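ATP-dependent RNA helicase HrpB (Escherichia coli, PDB 6EUD) hydrolyses ATP to ADP and phosphate as a DExH-box helicase of the DEAH/RHA type that binds single-stranded RNA. Local coordinates at residues V290-Q295 with S335-A340; T312-Q317 with K341-R346; R637-C642 with R701-L706. All coordinates share one frame; numbering follows the deposited sequence.

Contact 1: residues V290-Q295 with S335-A340; sequences VVDCAQ and SLHLIA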
loop_
_atom_site.group_PDB
_atom_site.type_symbol
_atom_site.label_atom_id
_atom_site.label_comp_id
_atom_site.label_asym_id
_atom_site.label_seq_id
_atom_site.Cartn_x
_atom_site.Cartn_y
_atom_site.Cartn_z
ATOM N N VAL A 290 -12.522 -28.658 14.519
ATOM C CA VAL A 290 -11.719 -27.464 14.373
ATOM C C VAL A 290 -12.235 -26.332 15.294
ATOM O O VAL A 290 -13.447 -26.126 15.476
ATOM C CB VAL A 290 -11.687 -27.011 12.893
ATOM C CG1 VAL A 290 -11.288 -25.549 12.750
ATOM C CG2 VAL A 290 -10.756 -27.930 12.066
ATOM N N VAL A 291 -11.301 -25.616 15.903
ATOM C CA VAL A 291 -11.647 -24.380 16.568
ATOM C C VAL A 291 -10.847 -23.286 15.904
ATOM O O VAL A 291 -9.624 -23.312 15.877
ATOM C CB VAL A 291 -11.387 -24.412 18.103
ATOM C CG1 VAL A 291 -11.700 -23.045 18.719
ATOM C CG2 VAL A 291 -12.223 -25.518 18.771
ATOM N N ASP A 292 -11.572 -22.319 15.363
ATOM C CA ASP A 292 -11.008 -21.254 14.559
ATOM C C ASP A 292 -11.211 -19.894 15.251
ATOM O O ASP A 292 -12.359 -19.398 15.382
ATOM C CB ASP A 292 -11.650 -21.271 13.159
ATOM C CG ASP A 292 -11.277 -20.054 12.326
ATOM O OD1 ASP A 292 -10.148 -19.534 12.481
ATOM O OD2 ASP A 292 -12.119 -19.615 11.517
ATOM N N CYS A 293 -10.110 -19.300 15.712
ATOM C CA CYS A 293 -10.188 -18.002 16.393
ATOM C C CYS A 293 -10.597 -16.888 15.417
ATOM O O CYS A 293 -10.948 -15.796 15.840
ATOM C CB CYS A 293 -8.847 -17.644 17.067
ATOM S SG CYS A 293 -7.524 -17.098 15.966
ATOM N N ALA A 294 -10.519 -17.186 14.120
ATOM C CA ALA A 294 -10.868 -16.275 13.015
ATOM C C ALA A 294 -10.024 -15.007 12.955
ATOM O O ALA A 294 -10.470 -14.004 12.397
ATOM C CB ALA A 294 -12.348 -15.903 13.070
ATOM N N GLN A 295 -8.809 -15.058 13.497
ATOM C CA GLN A 295 -7.906 -13.907 13.489
ATOM C C GLN A 295 -6.529 -14.243 12.950
ATOM O O GLN A 295 -5.869 -15.143 13.448
ATOM C CB GLN A 295 -7.803 -13.315 14.886
ATOM C CG GLN A 295 -9.060 -12.552 15.211
ATOM C CD GLN A 295 -9.065 -11.951 16.575
ATOM O OE1 GLN A 295 -8.097 -12.086 17.329
ATOM N NE2 GLN A 295 -10.164 -11.275 16.914
ATOM N N SER A 335 -16.834 -27.595 13.064
ATOM C CA SER A 335 -15.961 -26.432 13.122
ATOM C C SER A 335 -16.615 -25.339 13.969
ATOM O O SER A 335 -17.766 -24.962 13.729
ATOM C CB SER A 335 -15.671 -25.910 11.716
ATOM O OG SER A 335 -14.782 -24.808 11.722
ATOM N N LEU A 336 -15.890 -24.854 14.973
ATOM C CA LEU A 336 -16.363 -23.768 15.820
ATOM C C LEU A 336 -15.562 -22.468 15.567
ATOM O O LEU A 336 -14.339 -22.412 15.801
ATOM C CB LEU A 336 -16.274 -24.176 17.303
ATOM C CG LEU A 336 -16.608 -23.085 18.333
ATOM C CD1 LEU A 336 -18.065 -22.589 18.191
ATOM C CD2 LEU A 336 -16.347 -23.557 19.762
ATOM N N HIS A 337 -16.239 -21.434 15.079
ATOM C CA HIS A 337 -15.579 -20.166 14.817
ATOM C C HIS A 337 -15.813 -19.191 15.968
ATOM O O HIS A 337 -16.947 -18.917 16.331
ATOM C CB HIS A 337 -16.062 -19.595 13.478
ATOM C CG HIS A 337 -15.874 -20.548 12.321
ATOM N ND1 HIS A 337 -14.697 -20.632 11.597
ATOM C CD2 HIS A 337 -16.702 -21.480 11.787
ATOM C CE1 HIS A 337 -14.813 -21.555 10.661
ATOM N NE2 HIS A 337 -16.023 -22.085 10.753
ATOM N N LEU A 338 -14.733 -18.664 16.538
ATOM C CA LEU A 338 -14.823 -17.801 17.718
ATOM C C LEU A 338 -15.189 -16.333 17.426
ATOM O O LEU A 338 -14.567 -15.390 17.954
ATOM C CB LEU A 338 -13.509 -17.855 18.478
ATOM C CG LEU A 338 -13.182 -19.276 18.923
ATOM C CD1 LEU A 338 -11.940 -19.268 19.827
ATOM C CD2 LEU A 338 -14.384 -19.913 19.603
ATOM N N ILE A 339 -16.200 -16.159 16.578
ATOM C CA ILE A 339 -16.848 -14.881 16.356
ATOM C C ILE A 339 -18.341 -15.121 16.211
ATOM O O ILE A 339 -18.770 -16.245 15.968
ATOM C CB ILE A 339 -16.323 -14.165 15.101
ATOM C CG1 ILE A 339 -16.578 -15.025 13.853
ATOM C CG2 ILE A 339 -14.841 -13.832 15.251
ATOM C CD1 ILE A 339 -16.057 -14.398 12.595
ATOM N N ALA A 340 -19.134 -14.069 16.363
ATOM C CA ALA A 340 -20.566 -14.176 16.110
ATOM C C ALA A 340 -20.815 -14.512 14.647
ATOM O O ALA A 340 -20.029 -14.105 13.779
ATOM C CB ALA A 340 -21.256 -12.892 16.473
HETATM O O HOH W 1 -11.899 -14.773 18.044
#

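Contact 2: residues T312-Q317 with K341-R346; sequences TQRVSQ and KEQAER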
loop_
_atom_site.group_PDB
_atom_site.type_symbol
_atom_site.label_atom_id
_atom_site.label_comp_id
_atom_site.label_asym_id
_atom_site.label_seq_id
_atom_site.Cartn_x
_atom_site.Cartn_y
_atom_site.Cartn_z
ATOM N N THR A 312 -3.060 -7.727 13.433
ATOM C CA THR A 312 -3.963 -8.842 13.573
ATOM C C THR A 312 -5.294 -8.387 13.015
ATOM O O THR A 312 -5.720 -7.253 13.257
ATOM C CB THR A 312 -4.094 -9.299 15.037
ATOM O OG1 THR A 312 -2.818 -9.775 15.486
ATOM C CG2 THR A 312 -5.105 -10.426 15.157
ATOM N N GLN A 313 -5.922 -9.254 12.232
ATOM C CA GLN A 313 -7.199 -8.923 11.611
ATOM C C GLN A 313 -8.086 -10.152 11.412
ATOM O O GLN A 313 -7.614 -11.295 11.487
ATOM C CB GLN A 313 -6.971 -8.235 10.270
ATOM C CG GLN A 313 -6.269 -9.111 9.254
ATOM C CD GLN A 313 -6.180 -8.456 7.895
ATOM O OE1 GLN A 313 -6.317 -7.238 7.768
ATOM N NE2 GLN A 313 -5.959 -9.262 6.867
ATOM N N ARG A 314 -9.367 -9.895 11.156
ATOM C CA ARG A 314 -10.336 -10.953 10.875
ATOM C C ARG A 314 -9.961 -11.692 9.628
ATOM O O ARG A 314 -9.527 -11.106 8.637
ATOM C CB ARG A 314 -11.749 -10.386 10.727
ATOM C CG ARG A 314 -12.389 -10.088 12.053
ATOM C CD ARG A 314 -12.624 -11.352 12.865
ATOM N NE ARG A 314 -12.931 -11.023 14.249
ATOM C CZ ARG A 314 -14.123 -10.622 14.673
ATOM N NH1 ARG A 314 -15.127 -10.519 13.816
ATOM N NH2 ARG A 314 -14.310 -10.333 15.957
ATOM N N VAL A 315 -10.127 -12.997 9.704
ATOM C CA VAL A 315 -9.873 -13.910 8.606
ATOM C C VAL A 315 -11.047 -13.805 7.616
ATOM O O VAL A 315 -12.162 -13.457 8.004
ATOM C CB VAL A 315 -9.678 -15.334 9.191
ATOM C CG1 VAL A 315 -9.759 -16.410 8.156
ATOM C CG2 VAL A 315 -8.350 -15.403 9.956
ATOM N N SER A 316 -10.802 -14.051 6.335
ATOM C CA SER A 316 -11.878 -13.964 5.353
ATOM C C SER A 316 -12.824 -15.170 5.400
ATOM O O SER A 316 -12.497 -16.193 5.992
ATOM C CB SER A 316 -11.296 -13.828 3.951
ATOM O OG SER A 316 -10.753 -15.064 3.517
ATOM N N GLN A 317 -13.986 -15.037 4.766
ATOM C CA GLN A 317 -14.911 -16.147 4.658
ATOM C C GLN A 317 -14.276 -17.343 3.949
ATOM O O GLN A 317 -14.467 -18.493 4.373
ATOM C CB GLN A 317 -16.188 -15.727 3.927
ATOM C CG GLN A 317 -16.917 -14.568 4.598
ATOM C CD GLN A 317 -18.324 -14.347 4.045
ATOM O OE1 GLN A 317 -19.005 -15.298 3.683
ATOM N NE2 GLN A 317 -18.755 -13.091 3.971
ATOM N N LYS A 341 -21.897 -15.236 14.362
ATOM C CA LYS A 341 -22.212 -15.617 12.978
ATOM C C LYS A 341 -22.388 -14.406 12.040
ATOM O O LYS A 341 -21.880 -14.400 10.908
ATOM C CB LYS A 341 -23.464 -16.483 12.930
ATOM C CG LYS A 341 -23.762 -16.981 11.535
ATOM C CD LYS A 341 -24.989 -17.855 11.548
ATOM C CE LYS A 341 -25.240 -18.503 10.200
ATOM N NZ LYS A 341 -26.371 -19.470 10.318
ATOM N N GLU A 342 -23.076 -13.374 12.512
ATOM C CA GLU A 342 -23.338 -12.193 11.684
ATOM C C GLU A 342 -22.041 -11.436 11.323
ATOM O O GLU A 342 -21.954 -10.804 10.264
ATOM C CB GLU A 342 -24.323 -11.272 12.399
ATOM C CG GLU A 342 -23.857 -10.868 13.782
ATOM C CD GLU A 342 -24.851 -9.995 14.517
ATOM O OE1 GLU A 342 -25.110 -10.275 15.707
ATOM O OE2 GLU A 342 -25.357 -9.020 13.914
ATOM N N GLN A 343 -21.032 -11.508 12.190
ATOM C CA GLN A 343 -19.730 -10.923 11.879
ATOM C C GLN A 343 -19.010 -11.773 10.838
ATOM O O GLN A 343 -18.304 -11.246 9.980
ATOM C CB GLN A 343 -18.866 -10.796 13.134
ATOM C CG GLN A 343 -19.482 -9.900 14.188
ATOM C CD GLN A 343 -18.618 -9.719 15.436
ATOM O OE1 GLN A 343 -17.481 -10.180 15.510
ATOM N NE2 GLN A 343 -19.177 -9.041 16.429
ATOM N N ALA A 344 -19.179 -13.089 10.929
ATOM C CA ALA A 344 -18.615 -13.985 9.934
ATOM C C ALA A 344 -19.234 -13.691 8.557
ATOM O O ALA A 344 -18.530 -13.690 7.547
ATOM C CB ALA A 344 -18.831 -15.449 10.333
ATOM N N GLU A 345 -20.534 -13.394 8.540
ATOM C CA GLU A 345 -21.251 -13.116 7.298
ATOM C C GLU A 345 -20.841 -11.796 6.659
ATOM O O GLU A 345 -21.072 -11.593 5.478
ATOM C CB GLU A 345 -22.757 -13.125 7.550
ATOM C CG GLU A 345 -23.267 -14.517 7.899
ATOM C CD GLU A 345 -24.717 -14.555 8.369
ATOM O OE1 GLU A 345 -25.283 -13.482 8.679
ATOM O OE2 GLU A 345 -25.281 -15.673 8.437
ATOM N N ARG A 346 -20.240 -10.903 7.437
ATOM C CA ARG A 346 -19.837 -9.580 6.940
ATOM C C ARG A 346 -18.324 -9.504 6.731
ATOM O O ARG A 346 -17.819 -8.487 6.293
ATOM C CB ARG A 346 -20.281 -8.465 7.901
ATOM C CG ARG A 346 -21.797 -8.317 8.017
ATOM C CD ARG A 346 -22.194 -7.033 8.774
ATOM N NE ARG A 346 -21.926 -7.097 10.216
ATOM C CZ ARG A 346 -22.843 -7.402 11.137
ATOM N NH1 ARG A 346 -24.089 -7.689 10.777
ATOM N NH2 ARG A 346 -22.514 -7.424 12.422
HETATM O O HOH W 2 -15.274 -10.757 10.816
#

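Contact 3: residues R637-C642 with R701-L706; sequences RLRLLC and RLDSEL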
loop_
_atom_site.group_PDB
_atom_site.type_symbol
_atom_site.label_atom_id
_atom_site.label_comp_id
_atom_site.label_asym_id
_atom_site.label_seq_id
_atom_site.Cartn_x
_atom_site.Cartn_y
_atom_site.Cartn_z
ATOM N N ARG A 637 -12.668 33.305 -7.515
ATOM C CA ARG A 637 -12.344 31.997 -6.944
ATOM C C ARG A 637 -13.580 31.085 -6.975
ATOM O O ARG A 637 -13.482 29.953 -7.405
ATOM C CB ARG A 637 -11.804 32.116 -5.520
ATOM C CG ARG A 637 -11.175 30.799 -5.034
ATOM C CD ARG A 637 -10.808 30.840 -3.558
ATOM N NE ARG A 637 -11.989 31.050 -2.734
ATOM C CZ ARG A 637 -12.729 30.076 -2.218
ATOM N NH1 ARG A 637 -12.397 28.808 -2.421
ATOM N NH2 ARG A 637 -13.794 30.373 -1.487
ATOM N N LEU A 638 -14.740 31.608 -6.578
ATOM C CA LEU A 638 -15.977 30.845 -6.620
ATOM C C LEU A 638 -16.373 30.488 -8.071
ATOM O O LEU A 638 -16.842 29.373 -8.343
ATOM C CB LEU A 638 -17.092 31.626 -5.919
ATOM C CG LEU A 638 -16.954 31.728 -4.402
ATOM C CD1 LEU A 638 -17.982 32.664 -3.769
ATOM C CD2 LEU A 638 -17.077 30.342 -3.812
ATOM N N ARG A 639 -16.172 31.412 -9.010
ATOM C CA ARG A 639 -16.468 31.110 -10.411
ATOM C C ARG A 639 -15.589 29.990 -10.940
ATOM O O ARG A 639 -16.044 29.159 -11.739
ATOM C CB ARG A 639 -16.309 32.358 -11.272
ATOM C CG ARG A 639 -17.468 33.323 -11.055
ATOM C CD ARG A 639 -17.118 34.740 -11.486
ATOM N NE ARG A 639 -16.893 34.771 -12.926
ATOM C CZ ARG A 639 -16.123 35.666 -13.521
ATOM N NH1 ARG A 639 -15.502 36.591 -12.792
ATOM N NH2 ARG A 639 -15.943 35.613 -14.831
ATOM N N LEU A 640 -14.330 29.956 -10.495
ATOM C CA LEU A 640 -13.423 28.862 -10.866
ATOM C C LEU A 640 -13.902 27.515 -10.302
ATOM O O LEU A 640 -13.837 26.488 -10.983
ATOM C CB LEU A 640 -11.999 29.166 -10.398
ATOM C CG LEU A 640 -11.353 30.253 -11.265
ATOM C CD1 LEU A 640 -10.006 30.721 -10.679
ATOM C CD2 LEU A 640 -11.208 29.740 -12.708
ATOM N N LEU A 641 -14.405 27.534 -9.072
ATOM C CA LEU A 641 -14.951 26.341 -8.458
ATOM C C LEU A 641 -16.150 25.858 -9.260
ATOM O O LEU A 641 -16.250 24.657 -9.540
ATOM C CB LEU A 641 -15.376 26.586 -7.008
ATOM C CG LEU A 641 -14.297 26.770 -5.947
ATOM C CD1 LEU A 641 -14.937 27.022 -4.569
ATOM C CD2 LEU A 641 -13.359 25.568 -5.917
ATOM N N CYS A 642 -17.053 26.785 -9.622
ATOM C CA CYS A 642 -18.281 26.420 -10.345
ATOM C C CYS A 642 -18.005 25.938 -11.763
ATOM O O CYS A 642 -18.614 24.973 -12.202
ATOM C CB CYS A 642 -19.260 27.594 -10.372
ATOM S SG CYS A 642 -19.916 27.903 -8.718
ATOM N N ARG A 701 -13.184 32.209 -22.084
ATOM C CA ARG A 701 -14.217 31.214 -21.781
ATOM C C ARG A 701 -14.901 31.503 -20.430
ATOM O O ARG A 701 -16.129 31.539 -20.344
ATOM C CB ARG A 701 -13.618 29.808 -21.791
ATOM C CG ARG A 701 -14.638 28.691 -21.932
ATOM C CD ARG A 701 -13.962 27.337 -22.076
ATOM N NE ARG A 701 -12.939 27.315 -23.128
ATOM C CZ ARG A 701 -13.199 27.147 -24.425
ATOM N NH1 ARG A 701 -14.451 27.003 -24.845
ATOM N NH2 ARG A 701 -12.208 27.133 -25.308
ATOM N N LEU A 702 -14.116 31.726 -19.381
ATOM C CA LEU A 702 -14.700 32.039 -18.085
ATOM C C LEU A 702 -15.487 33.369 -18.117
ATOM O O LEU A 702 -16.589 33.463 -17.561
ATOM C CB LEU A 702 -13.621 32.093 -17.005
ATOM C CG LEU A 702 -14.192 32.151 -15.587
ATOM C CD1 LEU A 702 -14.891 30.831 -15.241
ATOM C CD2 LEU A 702 -13.113 32.466 -14.580
ATOM N N ASP A 703 -14.953 34.389 -18.774
ATOM C CA ASP A 703 -15.675 35.673 -18.849
ATOM C C ASP A 703 -17.000 35.540 -19.590
ATOM O O ASP A 703 -17.948 36.280 -19.350
ATOM C CB ASP A 703 -14.829 36.751 -19.530
ATOM C CG ASP A 703 -13.785 37.348 -18.601
ATOM O OD1 ASP A 703 -13.839 37.071 -17.383
ATOM O OD2 ASP A 703 -12.918 38.113 -19.085
ATOM N N SER A 704 -17.059 34.579 -20.492
ATOM C CA SER A 704 -18.243 34.386 -21.315
ATOM C C SER A 704 -19.240 33.366 -20.733
ATOM O O SER A 704 -20.457 33.582 -20.781
ATOM C CB SER A 704 -17.829 33.948 -22.722
ATOM O OG SER A 704 -18.986 33.589 -23.446
ATOM N N GLU A 705 -18.726 32.259 -20.198
ATOM C CA GLU A 705 -19.586 31.174 -19.748
ATOM C C GLU A 705 -20.019 31.328 -18.299
ATOM O O GLU A 705 -21.094 30.862 -17.926
ATOM C CB GLU A 705 -18.893 29.828 -19.939
ATOM C CG GLU A 705 -18.645 29.474 -21.390
ATOM C CD GLU A 705 -19.886 29.667 -22.259
ATOM O OE1 GLU A 705 -21.005 29.342 -21.802
ATOM O OE2 GLU A 705 -19.742 30.144 -23.408
ATOM N N LEU A 706 -19.178 31.970 -17.489
ATOM C CA LEU A 706 -19.544 32.305 -16.114
ATOM C C LEU A 706 -19.279 33.782 -15.877
ATOM O O LEU A 706 -18.402 34.140 -15.097
ATOM C CB LEU A 706 -18.769 31.465 -15.097
ATOM C CG LEU A 706 -19.155 29.989 -14.920
ATOM C CD1 LEU A 706 -18.618 29.106 -16.065
ATOM C CD2 LEU A 706 -18.635 29.476 -13.574
HETATM O O HOH W 3 -15.273 38.653 -15.837
#

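Contact 1: residues V290-Q295 with S335-A340
Val290 and Ser335 begin a parallel strand pair in the central sheet of the RecA-like C-terminal helicase domain, between helices 199-213 and 317-325. Val290 O accepts from Leu336 N, and Val290 CG1 lies 3.7 Å from Ser335 OG. Beta-branched Val291 favours the extended backbone; its other edge is hydrogen-bonded to strand 217-221, making this an inner strand. Val291 CG1, anti to the backbone N (chi1 177°), reaches Leu338 CD1 at 3.9 Å beneath helix 199-213. Asp292 N donates to Leu336 O, and Asp292 O receives Leu338 N. On the other face, Asp292 offers the anti lone pair of OD2 to His337 ND1 at 2.8 Å. The bond lies in the imidazole plane; carboxylate and ring stand 85° apart. Asp292 OD1 closes an Asx turn by accepting Ala294 N from above the carboxylate plane and forms a salt bridge with Arg323. Where the pairing stops, beyond Asp292 and His337, a water donates to Cys293 O and Leu338 O, and Ala294 CB packs on Ile339 CG2. With His337 NE2 bonded to Arg188, both ring nitrogens are engaged and the imidazole's orientation is fixed; Arg323 probably keeps the buried carboxylate ionised, which would favour a proton on ND1.

Contact 2: residues T312-Q317 with K341-R346
Arg314 and Gln343 meet through their polar ends, the guanidinium presenting NH1 and NH2 to a single acceptor, Gln343 OE1. Arg314 NH1 donates to Gln343 OE1 at 2.9 Å. The bond from Arg314 NH2 to Gln343 OE1 is longer, 3.2 Å, and more bent at the hydrogen. The guanidinium and amide planes are 14° apart, and OE1 lies near the guanidinium plane. A bend in the arginine chain at chi2 (-65°) sets CD off the straight course of the chain, whereas the glutamine runs extended beyond CG and brings its amide out from the helix. Glutamine suits this place because a carbonyl oxygen at the end of a long, flexible chain can accept both N-H groups.

A water extends the arginine's donor set: it accepts from Arg314 NH1 at 3.0 Å and donates to Gln343 O at 3.2 Å. The same two residues are thus joined a second time, now through the helix backbone. Arg314 also packs on Ile339, in the loop leading into the helix.

Gln317 approaches further along the helix, its aliphatic CG 3.5 Å from Ala344 O. Gln317 NE2 is hydrogen-bonded to Ala347 O, just past the segment; Gln317 NE2 also lies 3.1 Å from Glu345 O. Small Ala344 suits the inner side of the helix, where it packs on Met320, Ile339 and Tyr190. On the solvent side, Arg346 NH2 forms a salt bridge with Glu342 OE2, 3.6 Å away and one helical turn back.

Ser316 is the N-cap of helix 317-325, its OG hydrogen-bonded to Ser319 OG and Ser351 OG. The contact joins a strand end and the following helix start to the short helix 341-346, on the surface of the RecA-like C-terminal helicase domain of superfamily 2.

Contact 3: residues R637-C642 with R701-L706
A buried contact between two nearly perpendicular helices, carried by Arg639, Leu702 and Leu706, joins helix 631-646 to the C-terminal end of helix 696-705. The axes of the two segments cross at 85° and come no closer than 11.1 Å, a separation that long side chains have to span. Arg639 does so with its guanidinium: Arg639 NE donates to Leu706 O at 2.7 Å. The donor is nearly in line with C=O, but the bond is bent at the hydrogen (134°) and the oxygen lies out of the guanidinium plane. Arg639 NH2 adds a weak bond to Leu706 O at 2.9 Å. A bend at chi3 (65°) turns NE out of the extended course of the chain, toward that oxygen.

Helix 696-705 belongs to the HrpB-specific C-terminal region, and Leu706 is the first residue to leave its helical conformation. The arginine thus meets a carbonyl just past a helix C-terminus, where the helix dipole would favour a positive charge. Asp703 OD1 lies 3.6 Å from Arg639 NH2 in a long salt bridge, reinforced by a water between them; the carboxylate has a further partner in Arg691. Leucine side chains pack beside the polar group. Leu702 CD2 lies over one guanidinium face, offset toward its rim, and meets Leu640 CD2 at 3.8 Å. Leu706 CD2 packs on the short side chain of Cys642, through CB, small and apolar enough to sit against a methyl.

Contacts 1 and 2 are neighbours in the C-terminal helicase domain, their centres 10 Å apart and their segments alternating along the chain. They touch directly: Ala294 O lies 2.9 Å from Val315 N in a probable hydrogen bond. Strands 287-302 and 307-314 are adjacent in one sheet, and strand 333-337 is followed, after a short loop, by helix 341-346, so 290-295 and 335-340 each continue toward contact 2. Contact 3 stands apart, its centre 59 Å from contact 1 and 49 Å from contact 2. All three lie away from the predicted ATP-binding loop and the DEFH box; a 1,2-ethanediol, probably from the crystallisation liquor, lies about 4 Å from the Leu336 side chain in contact 1.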